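Local atomic coordinates of acetone carboxylase alpha subunit (Xanthobacter autotrophicus Py2, PDB entry 5M45), a protein that forms the alpha subunit of a multi-chain carboxylase and belongs to the hydantoinase B/oxoprolinase family, carrying a bound manganese ion. Residues L90-Y95 against A239-I244; A281-G286 against M322-D327; S522-W527 against Y618-R623. All coordinates share one frame; numbering follows the deposited sequence.

Interaction 1: L90-Y95 against A239-I244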
loop_
_atom_site.group_PDB
_atom_site.type_symbol
_atom_site.label_atom_id
_atom_site.label_comp_id
_atom_site.label_asym_id
_atom_site.label_seq_id
_atom_site.Cartn_x
_atom_site.Cartn_y
_atom_site.Cartn_z
ATOM N N LEU A 90 -17.668 -16.039 3.713
ATOM C CA LEU A 90 -17.773 -15.587 2.321
ATOM C C LEU A 90 -19.248 -15.361 1.994
ATOM O O LEU A 90 -20.124 -15.796 2.744
ATOM C CB LEU A 90 -17.114 -16.571 1.316
ATOM C CG LEU A 90 -17.839 -17.855 0.913
ATOM C CD1 LEU A 90 -17.175 -18.496 -0.306
ATOM C CD2 LEU A 90 -17.943 -18.847 2.064
ATOM N N CYS A 91 -19.499 -14.671 0.888
ATOM C CA CYS A 91 -20.889 -14.319 0.464
ATOM C C CYS A 91 -20.905 -14.025 -1.036
ATOM O O CYS A 91 -19.962 -13.415 -1.551
ATOM C CB CYS A 91 -21.370 -13.115 1.252
ATOM S SG CYS A 91 -23.015 -12.467 0.882
ATOM N N PHE A 92 -21.970 -14.453 -1.722
ATOM C CA PHE A 92 -22.229 -14.105 -3.127
ATOM C C PHE A 92 -23.617 -13.478 -3.290
ATOM O O PHE A 92 -24.606 -13.967 -2.701
ATOM C CB PHE A 92 -22.123 -15.332 -4.036
ATOM C CG PHE A 92 -20.719 -15.885 -4.128
ATOM C CD1 PHE A 92 -19.778 -15.300 -4.979
ATOM C CD2 PHE A 92 -20.320 -16.953 -3.340
ATOM C CE1 PHE A 92 -18.480 -15.786 -5.046
ATOM C CE2 PHE A 92 -19.024 -17.456 -3.419
ATOM C CZ PHE A 92 -18.104 -16.871 -4.261
ATOM N N THR A 93 -23.674 -12.403 -4.059
ATOM C CA THR A 93 -24.845 -11.574 -4.159
ATOM C C THR A 93 -25.130 -11.183 -5.646
ATOM O O THR A 93 -24.193 -10.858 -6.425
ATOM C CB THR A 93 -24.700 -10.333 -3.257
ATOM O OG1 THR A 93 -24.399 -10.738 -1.901
ATOM C CG2 THR A 93 -25.997 -9.505 -3.272
ATOM N N LEU A 94 -26.421 -11.216 -6.022
ATOM C CA LEU A 94 -26.872 -10.868 -7.387
ATOM C C LEU A 94 -27.501 -9.458 -7.376
ATOM O O LEU A 94 -28.355 -9.186 -6.522
ATOM C CB LEU A 94 -27.859 -11.918 -7.905
ATOM C CG LEU A 94 -28.532 -11.677 -9.269
ATOM C CD1 LEU A 94 -27.518 -11.560 -10.408
ATOM C CD2 LEU A 94 -29.520 -12.807 -9.530
ATOM N N TYR A 95 -27.050 -8.572 -8.272
ATOM C CA TYR A 95 -27.515 -7.174 -8.352
ATOM C C TYR A 95 -28.206 -6.856 -9.689
ATOM O O TYR A 95 -27.876 -7.444 -10.729
ATOM C CB TYR A 95 -26.326 -6.183 -8.169
ATOM C CG TYR A 95 -25.629 -6.327 -6.836
ATOM C CD1 TYR A 95 -24.602 -7.254 -6.667
ATOM C CD2 TYR A 95 -25.988 -5.534 -5.740
ATOM C CE1 TYR A 95 -23.954 -7.400 -5.434
ATOM C CE2 TYR A 95 -25.351 -5.694 -4.512
ATOM C CZ TYR A 95 -24.317 -6.632 -4.380
ATOM O OH TYR A 95 -23.693 -6.843 -3.155
ATOM N N ALA A 239 -14.708 -18.093 -9.082
ATOM C CA ALA A 239 -15.541 -19.277 -9.326
ATOM C C ALA A 239 -17.013 -18.999 -9.080
ATOM O O ALA A 239 -17.855 -19.255 -9.942
ATOM C CB ALA A 239 -15.091 -20.459 -8.467
ATOM N N GLY A 240 -17.328 -18.488 -7.903
ATOM C CA GLY A 240 -18.713 -18.226 -7.576
ATOM C C GLY A 240 -19.374 -17.148 -8.453
ATOM O O GLY A 240 -20.524 -17.309 -8.857
ATOM N N CYS A 241 -18.655 -16.087 -8.743
ATOM C CA CYS A 241 -19.139 -15.052 -9.674
ATOM C C CYS A 241 -19.498 -15.651 -11.042
ATOM O O CYS A 241 -20.580 -15.366 -11.563
ATOM C CB CYS A 241 -18.137 -13.906 -9.833
ATOM S SG CYS A 241 -17.950 -12.826 -8.371
ATOM N N HIS A 242 -18.606 -16.484 -11.603
ATOM C CA HIS A 242 -18.840 -17.090 -12.928
ATOM C C HIS A 242 -19.921 -18.177 -12.929
ATOM O O HIS A 242 -20.660 -18.281 -13.910
ATOM C CB HIS A 242 -17.515 -17.563 -13.587
ATOM C CG HIS A 242 -16.680 -16.428 -14.105
ATOM N ND1 HIS A 242 -15.419 -16.609 -14.640
ATOM C CD2 HIS A 242 -16.924 -15.099 -14.156
ATOM C CE1 HIS A 242 -14.940 -15.440 -15.033
ATOM N NE2 HIS A 242 -15.834 -14.508 -14.741
ATOM N N MET A 243 -20.043 -18.931 -11.831
ATOM C CA MET A 243 -21.169 -19.880 -11.643
ATOM C C MET A 243 -22.517 -19.142 -11.700
ATOM O O MET A 243 -23.452 -19.585 -12.379
ATOM C CB MET A 243 -21.047 -20.656 -10.304
ATOM C CG MET A 243 -19.904 -21.668 -10.264
ATOM S SD MET A 243 -19.590 -22.315 -8.618
ATOM C CE MET A 243 -21.051 -23.315 -8.418
ATOM N N ILE A 244 -22.602 -18.004 -11.019
ATOM C CA ILE A 244 -23.855 -17.217 -10.988
ATOM C C ILE A 244 -24.134 -16.562 -12.347
ATOM O O ILE A 244 -25.277 -16.588 -12.805
ATOM C CB ILE A 244 -23.860 -16.212 -9.811
ATOM C CG1 ILE A 244 -23.969 -16.962 -8.467
ATOM C CG2 ILE A 244 -25.005 -15.200 -9.935
ATOM C CD1 ILE A 244 -23.370 -16.172 -7.299
#
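G240 meets F92 through bare backbone: its CA sits over one face of the phenyl ring, 3.9 Å from the ring centroid and 29° off the normal, a CH-pi contact. The nearest ring atom is CE1, 3.5 Å from G240 CA, with CZ almost as close, so the CA sits over the CE1-CZ side of that face. G240 has no side chain, and this lets the helix backbone come down onto the ring. C241 follows at an oblique angle, its backbone N 3.7 Å from F92 CE1 and its SG more distant, at 4.5 Å from the same CE1. One turn after G240, I244 points toward the strand and works at the root of the phenylalanine, where its CD1 reaches F92 CB at 3.6 Å. The extended chi2 of I244 (154°) carries that methyl out to F92 CB, and the two side chains cross obliquely. The CG2 branch of I244 lies 4.4 Å from L94 CD1, a looser apolar touch. V68 and A71 of helix 54-75 also pack on I244. No hydrogen bond joins the two segments; the backbone of L94 bonds instead to strand 101-104. T93, pointing away from helix 227-255, packs on helix 111-124. The axes of 90-95 and 239-244 approach to 9.2 Å at an angle of 31°. This is helix-on-sheet packing, in which helix 227-255 covers part of one face of an antiparallel sheet.

Interaction 2: A281-G286 against M322-D327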
loop_
_atom_site.group_PDB
_atom_site.type_symbol
_atom_site.label_atom_id
_atom_site.label_comp_id
_atom_site.label_asym_id
_atom_site.label_seq_id
_atom_site.Cartn_x
_atom_site.Cartn_y
_atom_site.Cartn_z
ATOM N N ALA A 281 -46.770 -5.587 12.095
ATOM C CA ALA A 281 -47.230 -6.832 12.740
ATOM C C ALA A 281 -46.569 -7.121 14.110
ATOM O O ALA A 281 -47.211 -7.757 14.960
ATOM C CB ALA A 281 -47.040 -8.024 11.798
ATOM N N MET A 282 -45.318 -6.658 14.325
ATOM C CA MET A 282 -44.502 -7.118 15.437
ATOM C C MET A 282 -44.171 -6.060 16.499
ATOM O O MET A 282 -43.896 -6.413 17.645
ATOM C CB MET A 282 -43.166 -7.690 14.914
ATOM C CG MET A 282 -43.220 -8.970 14.105
ATOM S SD MET A 282 -41.580 -9.427 13.410
ATOM C CE MET A 282 -40.783 -9.992 14.875
ATOM N N THR A 283 -44.159 -4.769 16.126
ATOM C CA THR A 283 -43.627 -3.720 16.978
ATOM C C THR A 283 -44.746 -2.812 17.540
ATOM O O THR A 283 -45.936 -3.220 17.556
ATOM C CB THR A 283 -42.505 -2.898 16.257
ATOM O OG1 THR A 283 -43.074 -2.021 15.268
ATOM C CG2 THR A 283 -41.456 -3.810 15.632
ATOM N N ILE A 284 -44.374 -1.613 18.027
ATOM C CA ILE A 284 -45.291 -0.627 18.580
ATOM C C ILE A 284 -44.769 0.762 18.145
ATOM O O ILE A 284 -43.573 1.042 18.306
ATOM C CB ILE A 284 -45.299 -0.694 20.140
ATOM C CG1 ILE A 284 -45.728 -2.081 20.643
ATOM C CG2 ILE A 284 -46.245 0.361 20.723
ATOM C CD1 ILE A 284 -45.640 -2.271 22.148
ATOM N N PRO A 285 -45.637 1.656 17.628
ATOM C CA PRO A 285 -45.153 2.991 17.299
ATOM C C PRO A 285 -44.725 3.772 18.540
ATOM O O PRO A 285 -45.318 3.602 19.599
ATOM C CB PRO A 285 -46.380 3.662 16.658
ATOM C CG PRO A 285 -47.556 2.949 17.267
ATOM C CD PRO A 285 -47.095 1.535 17.423
ATOM N N GLY A 286 -43.720 4.629 18.393
ATOM C CA GLY A 286 -43.160 5.359 19.525
ATOM C C GLY A 286 -41.705 5.768 19.357
ATOM O O GLY A 286 -41.123 5.597 18.258
ATOM N N MET A 322 -34.490 6.118 18.220
ATOM C CA MET A 322 -35.179 5.236 17.254
ATOM C C MET A 322 -36.690 5.606 17.259
ATOM O O MET A 322 -37.306 5.572 18.311
ATOM C CB MET A 322 -34.960 3.742 17.628
ATOM C CG MET A 322 -35.786 2.689 16.848
ATOM S SD MET A 322 -35.788 1.055 17.674
ATOM C CE MET A 322 -34.015 0.627 17.552
ATOM N N THR A 323 -37.247 5.948 16.103
ATOM C CA THR A 323 -38.660 6.325 15.958
ATOM C C THR A 323 -39.383 5.339 15.024
ATOM O O THR A 323 -38.972 5.194 13.878
ATOM C CB THR A 323 -38.805 7.760 15.381
ATOM O OG1 THR A 323 -38.074 8.662 16.191
ATOM C CG2 THR A 323 -40.274 8.229 15.382
ATOM N N ILE A 324 -40.421 4.652 15.522
ATOM C CA ILE A 324 -41.283 3.797 14.697
ATOM C C ILE A 324 -42.574 4.586 14.497
ATOM O O ILE A 324 -43.212 4.997 15.476
ATOM C CB ILE A 324 -41.523 2.431 15.379
ATOM C CG1 ILE A 324 -40.188 1.677 15.534
ATOM C CG2 ILE A 324 -42.489 1.553 14.577
ATOM C CD1 ILE A 324 -40.263 0.359 16.269
ATOM N N ARG A 325 -42.932 4.812 13.233
ATOM C CA ARG A 325 -44.124 5.593 12.845
ATOM C C ARG A 325 -45.383 4.735 12.616
ATOM O O ARG A 325 -45.291 3.550 12.330
ATOM C CB ARG A 325 -43.849 6.407 11.562
ATOM C CG ARG A 325 -42.645 7.332 11.658
ATOM C CD ARG A 325 -42.790 8.556 10.755
ATOM N NE ARG A 325 -41.561 9.349 10.704
ATOM C CZ ARG A 325 -40.507 9.101 9.929
ATOM N NH1 ARG A 325 -40.484 8.091 9.058
ATOM N NH2 ARG A 325 -39.444 9.895 10.033
ATOM N N ARG A 326 -46.543 5.378 12.685
ATOM C CA ARG A 326 -47.813 4.729 12.392
ATOM C C ARG A 326 -47.912 4.078 11.029
ATOM O O ARG A 326 -48.599 3.063 10.882
ATOM C CB ARG A 326 -48.973 5.715 12.541
ATOM C CG ARG A 326 -49.241 6.084 13.984
ATOM C CD ARG A 326 -50.195 7.230 14.068
ATOM N NE ARG A 326 -50.248 7.764 15.439
ATOM C CZ ARG A 326 -51.232 8.509 15.925
ATOM N NH1 ARG A 326 -52.274 8.787 15.173
ATOM N NH2 ARG A 326 -51.199 8.916 17.166
ATOM N N ASP A 327 -47.211 4.637 10.036
ATOM C CA ASP A 327 -47.258 4.079 8.671
ATOM C C ASP A 327 -46.295 2.915 8.441
ATOM O O ASP A 327 -46.218 2.406 7.325
ATOM C CB ASP A 327 -47.093 5.183 7.614
ATOM C CG ASP A 327 -45.675 5.780 7.554
ATOM O OD1 ASP A 327 -44.814 5.465 8.412
ATOM O OD2 ASP A 327 -45.408 6.618 6.626
#
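The carbonyl oxygen of G286 is held by one hydrogen bond and one weaker CA-H...O contact from the strand ending at I324. I324 N bonds to G286 O at 3.0 Å, at 163° to the C=O and so nearly along its axis, while T323 CA lies 3.4 Å from the same G286 O. The return bond, G286 N to I324 O, is also 3.0 Å and reaches the acceptor in the carbonyl plane. Together the two N-H...O bonds make G286 and I324 an antiparallel hydrogen-bonded pair, the first rung between strands 286-297 and 313-324. G286 has phi 153° and psi -175°, backbone angles at which a beta carbon would run into the carbonyl oxygen of P285; glycine is thus suited to the start of this strand. In the mixed sheet to which the pair belongs, G286 lies on the strand that is outermost within this chain, and it also pairs antiparallel with a strand of another protein chain, so the sheet continues across the subunit interface.

Just upstream, the chain leaves helix 257-282 at T283 and passes over I324. P285 CA lies 3.3 Å from I324 O, the oxygen already bonded to G286 N, and P285 CB also lies near that oxygen. I324 turns its branches to the incoming chain: with CG2 anti to the backbone N, this methyl comes 3.7 Å from T283 OG1, and CD1 is almost as near. That hydroxyl has its hydrogen-bonding partner in the helix, at I279 O. I324 CB meets I284 O at 3.8 Å, and Y288 on strand 286-297 packs on I324 as well. The polar end of R326 is engaged outside the two segments, where its NE forms a salt bridge with an acidic side chain of the other protein chain.

Interaction 3: S522-W527 against Y618-R623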
loop_
_atom_site.group_PDB
_atom_site.type_symbol
_atom_site.label_atom_id
_atom_site.label_comp_id
_atom_site.label_asym_id
_atom_site.label_seq_id
_atom_site.Cartn_x
_atom_site.Cartn_y
_atom_site.Cartn_z
ATOM N N SER A 522 -9.620 -20.809 24.929
ATOM C CA SER A 522 -8.607 -21.795 24.549
ATOM C C SER A 522 -7.225 -21.334 25.031
ATOM O O SER A 522 -6.903 -20.151 24.920
ATOM C CB SER A 522 -8.601 -22.027 23.020
ATOM O OG SER A 522 -8.311 -20.852 22.249
ATOM N N LEU A 523 -6.423 -22.276 25.570
ATOM C CA LEU A 523 -5.045 -22.002 25.935
ATOM C C LEU A 523 -4.168 -22.533 24.814
ATOM O O LEU A 523 -4.238 -23.731 24.484
ATOM C CB LEU A 523 -4.651 -22.709 27.252
ATOM C CG LEU A 523 -3.222 -22.487 27.774
ATOM C CD1 LEU A 523 -2.936 -21.029 27.949
ATOM C CD2 LEU A 523 -2.941 -23.209 29.084
ATOM N N ARG A 524 -3.330 -21.654 24.267
ATOM C CA ARG A 524 -2.361 -22.002 23.209
ATOM C C ARG A 524 -0.915 -21.995 23.724
ATOM O O ARG A 524 -0.536 -21.125 24.525
ATOM C CB ARG A 524 -2.443 -21.036 22.041
ATOM C CG ARG A 524 -3.863 -20.641 21.604
ATOM C CD ARG A 524 -4.796 -21.810 21.324
ATOM N NE ARG A 524 -5.939 -21.275 20.606
ATOM C CZ ARG A 524 -6.013 -21.063 19.288
ATOM N NH1 ARG A 524 -5.044 -21.408 18.468
ATOM N NH2 ARG A 524 -7.100 -20.477 18.784
ATOM N N MET A 525 -0.132 -22.938 23.221
ATOM C CA MET A 525 1.318 -22.963 23.405
ATOM C C MET A 525 1.971 -22.766 22.043
ATOM O O MET A 525 1.622 -23.443 21.081
ATOM C CB MET A 525 1.789 -24.282 24.025
ATOM C CG MET A 525 3.255 -24.242 24.475
ATOM S SD MET A 525 3.887 -25.687 25.415
ATOM C CE MET A 525 4.080 -26.824 24.050
ATOM N N VAL A 526 2.938 -21.854 21.960
ATOM C CA VAL A 526 3.689 -21.630 20.700
ATOM C C VAL A 526 4.530 -22.882 20.378
ATOM O O VAL A 526 5.199 -23.448 21.254
ATOM C CB VAL A 526 4.540 -20.357 20.802
ATOM C CG1 VAL A 526 5.325 -20.104 19.519
ATOM C CG2 VAL A 526 3.650 -19.127 21.083
ATOM N N TRP A 527 4.492 -23.328 19.119
ATOM C CA TRP A 527 5.118 -24.585 18.728
ATOM C C TRP A 527 5.466 -24.649 17.213
ATOM O O TRP A 527 4.570 -24.556 16.355
ATOM C CB TRP A 527 4.193 -25.760 19.101
ATOM C CG TRP A 527 4.774 -27.089 18.728
ATOM C CD1 TRP A 527 4.426 -27.896 17.667
ATOM C CD2 TRP A 527 5.856 -27.730 19.388
ATOM N NE1 TRP A 527 5.235 -29.013 17.647
ATOM C CE2 TRP A 527 6.129 -28.928 18.683
ATOM C CE3 TRP A 527 6.660 -27.380 20.480
ATOM C CZ2 TRP A 527 7.137 -29.812 19.077
ATOM C CZ3 TRP A 527 7.660 -28.255 20.883
ATOM C CH2 TRP A 527 7.919 -29.450 20.154
ATOM N N TYR A 618 -0.477 -18.257 25.458
ATOM C CA TYR A 618 -1.426 -17.180 25.084
ATOM C C TYR A 618 -2.844 -17.695 25.359
ATOM O O TYR A 618 -3.204 -18.788 24.880
ATOM C CB TYR A 618 -1.234 -16.857 23.581
ATOM C CG TYR A 618 -2.074 -15.729 22.957
ATOM C CD1 TYR A 618 -3.467 -15.843 22.787
ATOM C CD2 TYR A 618 -1.455 -14.560 22.461
ATOM C CE1 TYR A 618 -4.215 -14.834 22.201
ATOM C CE2 TYR A 618 -2.204 -13.546 21.876
ATOM C CZ TYR A 618 -3.584 -13.690 21.735
ATOM O OH TYR A 618 -4.354 -12.693 21.129
ATOM N N LEU A 619 -3.637 -16.924 26.137
ATOM C CA LEU A 619 -5.068 -17.257 26.389
ATOM C C LEU A 619 -5.982 -16.530 25.402
ATOM O O LEU A 619 -6.007 -15.311 25.402
ATOM C CB LEU A 619 -5.474 -16.915 27.835
ATOM C CG LEU A 619 -6.937 -17.187 28.216
ATOM C CD1 LEU A 619 -7.206 -18.676 28.231
ATOM C CD2 LEU A 619 -7.303 -16.589 29.580
ATOM N N ASN A 620 -6.720 -17.270 24.580
ATOM C CA ASN A 620 -7.784 -16.725 23.715
ATOM C C ASN A 620 -9.151 -16.815 24.405
ATOM O O ASN A 620 -9.664 -17.918 24.651
ATOM C CB ASN A 620 -7.842 -17.476 22.362
ATOM C CG ASN A 620 -8.391 -16.611 21.228
ATOM O OD1 ASN A 620 -8.245 -15.409 21.247
ATOM N ND2 ASN A 620 -9.029 -17.238 20.235
ATOM N N TYR A 621 -9.739 -15.669 24.740
ATOM C CA TYR A 621 -10.995 -15.591 25.527
ATOM C C TYR A 621 -12.084 -14.947 24.655
ATOM O O TYR A 621 -11.972 -13.766 24.258
ATOM C CB TYR A 621 -10.714 -14.804 26.854
ATOM C CG TYR A 621 -11.895 -14.152 27.607
ATOM C CD1 TYR A 621 -13.212 -14.633 27.523
ATOM C CD2 TYR A 621 -11.659 -13.060 28.459
ATOM C CE1 TYR A 621 -14.267 -14.010 28.215
ATOM C CE2 TYR A 621 -12.713 -12.444 29.170
ATOM C CZ TYR A 621 -14.006 -12.912 29.022
ATOM O OH TYR A 621 -15.026 -12.275 29.697
ATOM N N MET A 622 -13.134 -15.723 24.373
ATOM C CA MET A 622 -14.306 -15.245 23.611
ATOM C C MET A 622 -15.434 -14.791 24.542
ATOM O O MET A 622 -15.764 -15.482 25.517
ATOM C CB MET A 622 -14.835 -16.344 22.665
ATOM C CG MET A 622 -14.118 -16.420 21.322
ATOM S SD MET A 622 -12.308 -16.569 21.313
ATOM C CE MET A 622 -12.107 -18.162 22.100
ATOM N N ARG A 623 -16.044 -13.655 24.228
ATOM C CA ARG A 623 -17.018 -13.037 25.157
ATOM C C ARG A 623 -18.411 -13.682 25.186
ATOM O O ARG A 623 -18.864 -14.308 24.216
ATOM C CB ARG A 623 -17.219 -11.546 24.820
ATOM C CG ARG A 623 -15.972 -10.688 24.564
ATOM C CD ARG A 623 -14.966 -10.691 25.708
ATOM N NE ARG A 623 -13.894 -9.702 25.443
ATOM C CZ ARG A 623 -12.597 -9.953 25.267
ATOM N NH1 ARG A 623 -12.075 -11.173 25.340
ATOM N NH2 ARG A 623 -11.777 -8.932 25.045
#
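S522 and N620 are joined by two backbone hydrogen bonds, S522 N to N620 O and N620 N to S522 O, both 2.9 Å. R524 and Y618 repeat the pattern two residues along, R524 N meeting Y618 O at 2.9 Å. Between these hydrogen-bonded pairs sits the non-hydrogen-bonded pair L523 and L619, whose side chains share the face away from S522, R524 and N620; L619 CD1 swings back to lie 3.6 Å from S522 O.

On the face of S522, R524 and N620, S522 OG touches N620 CB at 3.4 Å. The R524 chain bends at chi2 (-53°), which turns CD back, and the extended chi3 then carries NE to S522 OG in a straight bond of 2.9 Å, 172° at the hydrogen and in the guanidinium plane. R524 and N620 run side by side, their guanidinium and amide planes 77° apart.

Further out, E457 OE1 accepts from N620 ND2, hydrogen-bonds with S522 OG and forms a salt bridge with R524 NH2, while E495 pairs with R524 NH1. N620 OD1 hydrogen-bonds with N437 ND2. Strands 520-526 and 617-621 are neighbours within an antiparallel beta sheet, and here their cross-strand ladder carries a buried charged network.

The three contacts show three ways of joining distant parts of one chain: a helix laid on a sheet in interaction 1, a helix exit tied to the outermost strand of a sheet within the chain in interaction 2, and a central strand pair in interaction 3. They follow in series, and helices 227-255 and 257-282, which supply parts of interactions 1 and 2, are consecutive. None touches another: nearest atoms are about 23 Å apart between interactions 1 and 2, and about 18 Å between 1 and 3. Interactions 2 and 3 lie on opposite sides of the chain's centre. The bound 3,6,9,12,15-pentaoxaheptadecan-1-ol is about 9 Å from the R325 side chain and about 13 Å from that of L94.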